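Local coordinates for 2-keto-3-deoxygluconate kinase (Thermotoga maritima, PDB 2AFB), which probably catalyses the phosphorylation of 2-keto-3-deoxygluconate, as a sugar kinase of the pfkB family with a ribokinase-like fold, at residues V15-E20 / A48-F53; R140-S145 / E160-V165. All coordinates share one frame; numbering follows the deposited sequence.

From the N terminus, strand 14-18 runs into the core, and contact 1 closes a loop of 27 residues when helix 46-56 returns against it; 12 of those residues are strand, namely 22-26 and 38-44 of the smaller four-stranded sheet. Contact 2 opens only after contact 1 has closed, so the two follow in series without nesting or crossing. It spans 14 residues, where helix 155-169 folds back on strand 139-145. Their centres are 12 Å apart, and both reach one large mixed sheet in which 14-18 and 139-145 are parallel neighbours: V16 O lies 2.9 Å from H143 N and V16 N 3.0 Å from W141 O, both probable hydrogen bonds.

Contact 1: residues V15-E20 / A48-F53; sequences VVTFGE and ANVAAF
T17 is the strand residue that meets the helix: it accounts for most of what 15-20 buries, and its CA lies 6.3 Å from the CA of A51. Both branches rest on A51 CB in van der Waals contact, OG1 at 3.7 Å and CG2 at 4.1 Å, and CG2 alone goes on to V50 CG1, at 4.2 Å. A chi1 of 86° sets OG1 between the backbone N and the carbonyl carbon and leaves CG2 beside the N. No direct hydrogen bond crosses the contact; OG1 is bonded instead to E47 O, just before 48-53, which helps fix the rotation of the hydroxyl. This directly packed centre gives way to a looser end at E20, where the chain has left the strand and water fills in for direct contact. The water donates to E20 O at 2.7 Å and accepts from A48 N at 2.8 Å, bridging loop and helix. The strand and helix segments run nearly antiparallel, at 160°, with axes 7.8 Å apart. Helix 46-56 thus packs on the central sheet of the ribokinase-like alpha/beta fold: A48 also touches F63 of strand 60-67, V50 meets H143 of strand 139-145, and helix 290-304 packs beside it through I299.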
loop_
_atom_site.group_PDB
_atom_site.type_symbol
_atom_site.label_atom_id
_atom_site.label_comp_id
_atom_site.label_asym_id
_atom_site.label_seq_id
_atom_site.Cartn_x
_atom_site.Cartn_y
_atom_site.Cartn_z
ATOM N N VAL A 15 -1.517 -38.222 -0.583
ATOM C CA VAL A 15 -1.421 -37.882 -1.985
ATOM C C VAL A 15 -0.131 -37.136 -2.213
ATOM O O VAL A 15 0.209 -36.271 -1.430
ATOM C CB VAL A 15 -2.619 -37.035 -2.420
ATOM C CG1 VAL A 15 -2.437 -36.544 -3.872
ATOM C CG2 VAL A 15 -3.891 -37.858 -2.307
ATOM N N VAL A 16 0.539 -37.452 -3.317
ATOM C CA VAL A 16 1.835 -36.890 -3.676
ATOM C C VAL A 16 1.817 -36.244 -5.083
ATOM O O VAL A 16 1.260 -36.792 -6.046
ATOM C CB VAL A 16 2.911 -37.999 -3.610
ATOM C CG1 VAL A 16 4.289 -37.476 -3.960
ATOM C CG2 VAL A 16 2.943 -38.636 -2.252
ATOM N N THR A 17 2.414 -35.062 -5.189
ATOM C CA THR A 17 2.610 -34.384 -6.459
ATOM C C THR A 17 4.061 -33.932 -6.547
ATOM O O THR A 17 4.767 -33.808 -5.528
ATOM C CB THR A 17 1.657 -33.166 -6.668
ATOM O OG1 THR A 17 2.219 -31.994 -6.070
ATOM C CG2 THR A 17 0.316 -33.408 -6.097
ATOM N N PHE A 18 4.498 -33.705 -7.775
ATOM C CA PHE A 18 5.900 -33.440 -8.058
ATOM C C PHE A 18 6.013 -32.434 -9.139
ATOM O O PHE A 18 5.404 -32.574 -10.180
ATOM C CB PHE A 18 6.569 -34.693 -8.583
ATOM C CG PHE A 18 7.996 -34.494 -9.058
ATOM C CD1 PHE A 18 8.992 -34.181 -8.169
ATOM C CD2 PHE A 18 8.341 -34.690 -10.394
ATOM C CE1 PHE A 18 10.307 -34.018 -8.587
ATOM C CE2 PHE A 18 9.677 -34.539 -10.834
ATOM C CZ PHE A 18 10.644 -34.201 -9.926
ATOM N N GLY A 19 6.862 -31.462 -8.913
ATOM C CA GLY A 19 7.215 -30.529 -9.948
ATOM C C GLY A 19 7.942 -29.335 -9.385
ATOM O O GLY A 19 8.661 -29.468 -8.402
ATOM N N GLU A 20 7.769 -28.190 -10.046
ATOM C CA GLU A 20 8.441 -26.921 -9.661
ATOM C C GLU A 20 7.506 -25.903 -9.072
ATOM O O GLU A 20 6.451 -25.626 -9.638
ATOM C CB GLU A 20 9.158 -26.272 -10.871
ATOM C CG GLU A 20 9.789 -24.921 -10.544
ATOM C CD GLU A 20 10.898 -24.451 -11.512
ATOM O OE1 GLU A 20 10.810 -24.714 -12.724
ATOM O OE2 GLU A 20 11.831 -23.750 -11.067
ATOM N N ALA A 48 2.298 -27.922 -7.560
ATOM C CA ALA A 48 2.164 -27.349 -6.218
ATOM C C ALA A 48 0.736 -26.906 -5.960
ATOM O O ALA A 48 0.218 -27.105 -4.876
ATOM C CB ALA A 48 3.153 -26.200 -5.934
ATOM N N ASN A 49 0.116 -26.317 -6.965
ATOM C CA ASN A 49 -1.229 -25.819 -6.858
ATOM C C ASN A 49 -2.232 -26.979 -6.610
ATOM O O ASN A 49 -3.194 -26.856 -5.828
ATOM C CB ASN A 49 -1.614 -25.053 -8.113
ATOM C CG ASN A 49 -0.707 -23.836 -8.428
ATOM O OD1 ASN A 49 0.040 -23.334 -7.589
ATOM N ND2 ASN A 49 -0.807 -23.360 -9.671
ATOM N N VAL A 50 -1.965 -28.113 -7.222
ATOM C CA VAL A 50 -2.778 -29.326 -7.029
ATOM C C VAL A 50 -2.660 -29.811 -5.594
ATOM O O VAL A 50 -3.662 -30.122 -4.931
ATOM C CB VAL A 50 -2.373 -30.434 -8.035
ATOM C CG1 VAL A 50 -3.135 -31.741 -7.750
ATOM C CG2 VAL A 50 -2.627 -29.964 -9.433
ATOM N N ALA A 51 -1.443 -29.861 -5.093
ATOM C CA ALA A 51 -1.216 -30.271 -3.717
ATOM C C ALA A 51 -1.966 -29.332 -2.759
ATOM O O ALA A 51 -2.567 -29.755 -1.766
ATOM C CB ALA A 51 0.309 -30.262 -3.398
ATOM N N ALA A 52 -1.959 -28.040 -3.071
ATOM C CA ALA A 52 -2.569 -27.070 -2.175
ATOM C C ALA A 52 -4.066 -27.243 -2.173
ATOM O O ALA A 52 -4.674 -27.053 -1.116
ATOM C CB ALA A 52 -2.181 -25.619 -2.535
ATOM N N PHE A 53 -4.638 -27.599 -3.330
ATOM C CA PHE A 53 -6.089 -27.915 -3.440
ATOM C C PHE A 53 -6.448 -29.116 -2.560
ATOM O O PHE A 53 -7.299 -29.083 -1.669
ATOM C CB PHE A 53 -6.506 -28.152 -4.913
ATOM C CG PHE A 53 -7.961 -28.387 -5.071
ATOM C CD1 PHE A 53 -8.502 -29.632 -4.788
ATOM C CD2 PHE A 53 -8.814 -27.348 -5.384
ATOM C CE1 PHE A 53 -9.846 -29.850 -4.819
ATOM C CE2 PHE A 53 -10.166 -27.569 -5.430
ATOM C CZ PHE A 53 -10.685 -28.825 -5.144
HETATM O O HOH W 1 4.544 -27.538 -9.206
#

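Contact 2: residues R140-S145 / E160-V165; sequences RWFHFS and EDALKV
F142 and F144 leave the same side of their strand with different first torsions, and both rings come to L163. In F142, CG is anti to the backbone N (chi1 -179°), which extends the ring toward the helix; in F144, a chi1 of 68° holds CG between the N and the carbonyl carbon. The CB of L163 does not point at the strand, yet its branched end comes close to both rings, the leucine crossing each phenylalanine at about a right angle. Its CD2 lies 3.7 Å from F144 CE1, reaching that ring obliquely, and 4.2 Å from F142 CE2, at the edge of the F142 ring and near its plane. One methyl is therefore shared by two rings. Strand 139-145 and helix 155-169 are the first two elements of a beta-alpha-beta unit completed by parallel strand 172-176. The helix segment runs back at 154° to the strand segment, with axes 10.3 Å apart, a separation filled by the two rings from the strand and by A162 and L163 from the helix. A162 places its CB 3.8 Å from F142 CZ. All four residues are buried. L163 and F144 also touch V173 of strand 172-176, while W132 of helix 132-135 packs against A162.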
loop_
_atom_site.group_PDB
_atom_site.type_symbol
_atom_site.label_atom_id
_atom_site.label_comp_id
_atom_site.label_asym_id
_atom_site.label_seq_id
_atom_site.Cartn_x
_atom_site.Cartn_y
_atom_site.Cartn_z
ATOM N N ARG A 140 -2.009 -42.997 -1.870
ATOM C CA ARG A 140 -3.192 -43.446 -2.612
ATOM C C ARG A 140 -3.161 -42.860 -4.023
ATOM O O ARG A 140 -3.884 -43.320 -4.914
ATOM C CB ARG A 140 -4.478 -42.988 -1.928
ATOM C CG ARG A 140 -4.470 -43.083 -0.409
ATOM C CD ARG A 140 -5.127 -44.325 0.115
ATOM N NE ARG A 140 -6.569 -44.164 0.360
ATOM C CZ ARG A 140 -7.195 -44.255 1.549
ATOM N NH1 ARG A 140 -6.547 -44.461 2.705
ATOM N NH2 ARG A 140 -8.512 -44.128 1.583
ATOM N N TRP A 141 -2.309 -41.852 -4.225
ATOM C CA TRP A 141 -2.320 -41.072 -5.470
ATOM C C TRP A 141 -1.022 -40.338 -5.701
ATOM O O TRP A 141 -0.411 -39.878 -4.759
ATOM C CB TRP A 141 -3.444 -40.031 -5.454
ATOM C CG TRP A 141 -3.919 -39.635 -6.805
ATOM C CD1 TRP A 141 -3.288 -38.796 -7.681
ATOM C CD2 TRP A 141 -5.145 -40.034 -7.452
ATOM N NE1 TRP A 141 -4.034 -38.649 -8.818
ATOM C CE2 TRP A 141 -5.195 -39.371 -8.692
ATOM C CE3 TRP A 141 -6.238 -40.793 -7.059
ATOM C CZ2 TRP A 141 -6.272 -39.497 -9.569
ATOM C CZ3 TRP A 141 -7.309 -40.966 -7.957
ATOM C CH2 TRP A 141 -7.309 -40.328 -9.191
ATOM N N PHE A 142 -0.633 -40.294 -6.988
ATOM C CA PHE A 142 0.509 -39.552 -7.514
ATOM C C PHE A 142 0.125 -38.766 -8.778
ATOM O O PHE A 142 -0.457 -39.295 -9.738
ATOM C CB PHE A 142 1.664 -40.476 -7.842
ATOM C CG PHE A 142 2.853 -39.764 -8.358
ATOM C CD1 PHE A 142 3.583 -38.954 -7.541
ATOM C CD2 PHE A 142 3.217 -39.857 -9.696
ATOM C CE1 PHE A 142 4.693 -38.285 -8.034
ATOM C CE2 PHE A 142 4.325 -39.163 -10.190
ATOM C CZ PHE A 142 5.066 -38.413 -9.363
ATOM N N HIS A 143 0.449 -37.496 -8.737
ATOM C CA HIS A 143 0.128 -36.543 -9.794
ATOM C C HIS A 143 1.365 -35.807 -10.333
ATOM O O HIS A 143 2.187 -35.353 -9.548
ATOM C CB HIS A 143 -0.911 -35.515 -9.305
ATOM C CG HIS A 143 -1.270 -34.527 -10.355
ATOM N ND1 HIS A 143 -2.060 -34.857 -11.431
ATOM C CD2 HIS A 143 -0.856 -33.251 -10.556
ATOM C CE1 HIS A 143 -2.170 -33.802 -12.219
ATOM N NE2 HIS A 143 -1.418 -32.827 -11.725
ATOM N N PHE A 144 1.476 -35.696 -11.673
ATOM C CA PHE A 144 2.531 -34.898 -12.335
ATOM C C PHE A 144 1.924 -34.200 -13.524
ATOM O O PHE A 144 0.787 -34.530 -13.916
ATOM C CB PHE A 144 3.783 -35.728 -12.772
ATOM C CG PHE A 144 3.536 -36.726 -13.905
ATOM C CD1 PHE A 144 2.856 -37.924 -13.674
ATOM C CD2 PHE A 144 4.014 -36.477 -15.185
ATOM C CE1 PHE A 144 2.646 -38.825 -14.712
ATOM C CE2 PHE A 144 3.800 -37.337 -16.203
ATOM C CZ PHE A 144 3.110 -38.519 -15.976
ATOM N N SER A 145 2.647 -33.196 -14.058
ATOM C CA SER A 145 2.231 -32.553 -15.297
ATOM C C SER A 145 3.339 -32.499 -16.351
ATOM O O SER A 145 4.532 -32.602 -16.027
ATOM C CB SER A 145 1.711 -31.159 -15.024
ATOM O OG SER A 145 2.725 -30.214 -15.254
ATOM N N GLU A 160 10.330 -40.906 -14.369
ATOM C CA GLU A 160 10.276 -42.324 -14.665
ATOM C C GLU A 160 10.548 -43.148 -13.430
ATOM O O GLU A 160 9.900 -44.183 -13.235
ATOM C CB GLU A 160 11.256 -42.704 -15.770
ATOM C CG GLU A 160 10.899 -44.045 -16.397
ATOM C CD GLU A 160 11.755 -44.397 -17.596
ATOM O OE1 GLU A 160 11.437 -45.412 -18.246
ATOM O OE2 GLU A 160 12.733 -43.675 -17.884
ATOM N N ASP A 161 11.520 -42.713 -12.625
ATOM C CA ASP A 161 11.804 -43.343 -11.316
ATOM C C ASP A 161 10.538 -43.356 -10.482
ATOM O O ASP A 161 10.158 -44.391 -9.951
ATOM C CB ASP A 161 12.866 -42.596 -10.501
ATOM C CG ASP A 161 14.288 -42.764 -11.041
ATOM O OD1 ASP A 161 14.557 -43.729 -11.785
ATOM O OD2 ASP A 161 15.147 -41.904 -10.726
ATOM N N ALA A 162 9.898 -42.196 -10.349
ATOM C CA ALA A 162 8.661 -42.093 -9.544
ATOM C C ALA A 162 7.545 -42.999 -10.067
ATOM O O ALA A 162 6.798 -43.614 -9.304
ATOM C CB ALA A 162 8.143 -40.618 -9.493
ATOM N N LEU A 163 7.435 -43.085 -11.373
ATOM C CA LEU A 163 6.302 -43.779 -11.972
ATOM C C LEU A 163 6.469 -45.306 -11.869
ATOM O O LEU A 163 5.501 -46.058 -11.751
ATOM C CB LEU A 163 6.177 -43.361 -13.425
ATOM C CG LEU A 163 5.657 -41.969 -13.700
ATOM C CD1 LEU A 163 5.865 -41.579 -15.175
ATOM C CD2 LEU A 163 4.195 -41.905 -13.309
ATOM N N LYS A 164 7.708 -45.761 -11.943
ATOM C CA LYS A 164 7.994 -47.168 -11.745
ATOM C C LYS A 164 7.655 -47.589 -10.329
ATOM O O LYS A 164 7.069 -48.629 -10.130
ATOM C CB LYS A 164 9.451 -47.470 -12.032
ATOM C CG LYS A 164 9.759 -47.528 -13.517
ATOM C CD LYS A 164 11.179 -47.994 -13.740
ATOM C CE LYS A 164 11.664 -47.774 -15.173
ATOM N NZ LYS A 164 13.164 -47.582 -15.185
ATOM N N VAL A 165 8.024 -46.799 -9.335
ATOM C CA VAL A 165 7.606 -47.108 -7.957
ATOM C C VAL A 165 6.088 -47.034 -7.738
ATOM O O VAL A 165 5.489 -47.876 -7.074
ATOM C CB VAL A 165 8.286 -46.175 -6.965
ATOM C CG1 VAL A 165 7.782 -46.440 -5.525
ATOM C CG2 VAL A 165 9.809 -46.372 -7.058
#